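Local coordinates for protein esterase (Pseudomonas putida, PDB 1ZOI) that hydrolyses esters stereoselectively, probably by the serine-hydrolase chemistry of its alpha/beta hydrolase fold, and is of interest for D-beta-acetylthioisobutyric acid synthesis, at residues V4-G9 with V79-A84. Sequence-based numbering, arbitrary orientation.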
loop_
_atom_site.group_PDB
_atom_site.type_symbol
_atom_site.label_atom_id
_atom_site.label_comp_id
_atom_site.label_asym_id
_atom_site.label_seq_id
_atom_site.Cartn_x
_atom_site.Cartn_y
_atom_site.Cartn_z
ATOM N N VAL A 4 -13.300 6.976 -11.626
ATOM C CA VAL A 4 -14.570 7.416 -12.176
ATOM C C VAL A 4 -15.464 7.628 -10.960
ATOM O O VAL A 4 -15.369 6.893 -9.979
ATOM C CB VAL A 4 -15.217 6.375 -13.131
ATOM C CG1 VAL A 4 -15.461 5.060 -12.414
ATOM C CG2 VAL A 4 -16.530 6.929 -13.676
ATOM N N THR A 5 -16.303 8.656 -11.006
ATOM C CA THR A 5 -17.212 8.926 -9.903
ATOM C C THR A 5 -18.568 8.341 -10.262
ATOM O O THR A 5 -19.108 8.616 -11.336
ATOM C CB THR A 5 -17.370 10.441 -9.657
ATOM O OG1 THR A 5 -16.095 11.008 -9.337
ATOM C CG2 THR A 5 -18.337 10.696 -8.508
ATOM N N THR A 6 -19.112 7.523 -9.367
ATOM C CA THR A 6 -20.408 6.895 -9.594
ATOM C C THR A 6 -21.542 7.869 -9.306
ATOM O O THR A 6 -21.315 8.963 -8.782
ATOM C CB THR A 6 -20.609 5.681 -8.684
ATOM O OG1 THR A 6 -20.605 6.118 -7.321
ATOM C CG2 THR A 6 -19.501 4.658 -8.893
ATOM N N LYS A 7 -22.762 7.455 -9.643
ATOM C CA LYS A 7 -23.950 8.274 -9.419
ATOM C C LYS A 7 -24.064 8.625 -7.944
ATOM O O LYS A 7 -24.446 9.742 -7.592
ATOM C CB LYS A 7 -25.218 7.519 -9.825
ATOM C CG LYS A 7 -25.189 6.870 -11.194
ATOM C CD LYS A 7 -26.441 6.022 -11.409
ATOM C CE LYS A 7 -26.600 4.975 -10.306
ATOM N NZ LYS A 7 -27.794 4.102 -10.499
ATOM N N ASP A 8 -23.742 7.663 -7.081
ATOM C CA ASP A 8 -23.834 7.887 -5.644
ATOM C C ASP A 8 -22.576 8.425 -4.966
ATOM O O ASP A 8 -22.409 8.281 -3.753
ATOM C CB ASP A 8 -24.331 6.619 -4.924
ATOM C CG ASP A 8 -23.665 5.341 -5.417
ATOM O OD1 ASP A 8 -23.908 4.283 -4.797
ATOM O OD2 ASP A 8 -22.919 5.384 -6.419
ATOM N N GLY A 9 -21.706 9.055 -5.753
ATOM C CA GLY A 9 -20.493 9.659 -5.220
ATOM C C GLY A 9 -19.328 8.785 -4.784
ATOM O O GLY A 9 -18.513 9.206 -3.966
ATOM N N VAL A 79 -20.073 -1.008 -12.133
ATOM C CA VAL A 79 -19.497 -1.513 -13.375
ATOM C C VAL A 79 -20.017 -0.626 -14.508
ATOM O O VAL A 79 -19.264 -0.209 -15.389
ATOM C CB VAL A 79 -19.923 -2.976 -13.649
ATOM C CG1 VAL A 79 -19.431 -3.413 -15.028
ATOM C CG2 VAL A 79 -19.342 -3.900 -12.584
ATOM N N ALA A 80 -21.310 -0.332 -14.466
ATOM C CA ALA A 80 -21.928 0.508 -15.483
ATOM C C ALA A 80 -21.238 1.863 -15.580
ATOM O O ALA A 80 -21.041 2.384 -16.675
ATOM C CB ALA A 80 -23.418 0.694 -15.179
ATOM N N ALA A 81 -20.860 2.436 -14.440
ATOM C CA ALA A 81 -20.189 3.734 -14.449
ATOM C C ALA A 81 -18.827 3.642 -15.139
ATOM O O ALA A 81 -18.426 4.541 -15.890
ATOM C CB ALA A 81 -20.028 4.252 -13.019
ATOM N N VAL A 82 -18.114 2.547 -14.887
ATOM C CA VAL A 82 -16.807 2.345 -15.494
ATOM C C VAL A 82 -16.952 2.198 -17.006
ATOM O O VAL A 82 -16.242 2.848 -17.778
ATOM C CB VAL A 82 -16.113 1.085 -14.914
ATOM C CG1 VAL A 82 -14.842 0.777 -15.695
ATOM C CG2 VAL A 82 -15.766 1.323 -13.446
ATOM N N VAL A 83 -17.884 1.351 -17.423
ATOM C CA VAL A 83 -18.124 1.115 -18.842
ATOM C C VAL A 83 -18.495 2.395 -19.597
ATOM O O VAL A 83 -17.962 2.656 -20.677
ATOM C CB VAL A 83 -19.241 0.068 -19.041
ATOM C CG1 VAL A 83 -19.587 -0.052 -20.517
ATOM C CG2 VAL A 83 -18.790 -1.279 -18.502
ATOM N N ALA A 84 -19.406 3.188 -19.032
ATOM C CA ALA A 84 -19.833 4.431 -19.675
ATOM C C ALA A 84 -18.687 5.427 -19.759
ATOM O O ALA A 84 -18.488 6.088 -20.780
ATOM C CB ALA A 84 -20.997 5.052 -18.903
#
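At the outer edge of the alpha/beta hydrolase sheet, the first strand and the turn after it pack against helix 72-86. Val4, on strand 3-5, and Thr6, where the beta hairpin to strand 11-17 begins to turn, meet Ala81 and Val82 on one side of the helix. Val4 uses both methyls, one on a side chain of the helix and one on its backbone. Val4 CG1 reaches Val82 CG2 at 3.9 Å, and the two valine side chains cross at about a right angle. Val4 CG2 lies 3.8 Å from the carbonyl oxygen Ala81 O, a van der Waals contact. With CG1 between the Val4 backbone N and carbonyl carbon (chi1 59°) and CG2 anti to N, CG1 is set against Val82 and CG2 against Ala81. Thr6 adds a looser contact, with CG2 4.2 Å from Ala81 CB. The small Ala81 side chain is consistent with the close approach here: the CA atoms of Thr6 and Ala81 are 5.8 Å apart. Ile12 of strand 11-17 touches Val4, Thr6 and Val82, so the apolar patch continues into the next strand.

The hydroxyl of Thr6 serves the turn. Thr6 OG1 donates to Asp8 OD2 at 2.6 Å, meeting the carboxylate on its anti side, 33° out of its plane. It also accepts a hydrogen bond from Val10 N. The type I turn from Thr6 to Gly9 is closed by Gly9 N to Thr6 O at 3.1 Å. Asp8 OD1 forms a salt bridge with Arg58.

No hydrogen bond joins the two segments. Methyl groups pack on each other and on one helix carbonyl oxygen. Two hydrogen bonds grip Thr6 OG1, consistent with a fixed rotation that leaves CG2 beside Ala81 CB.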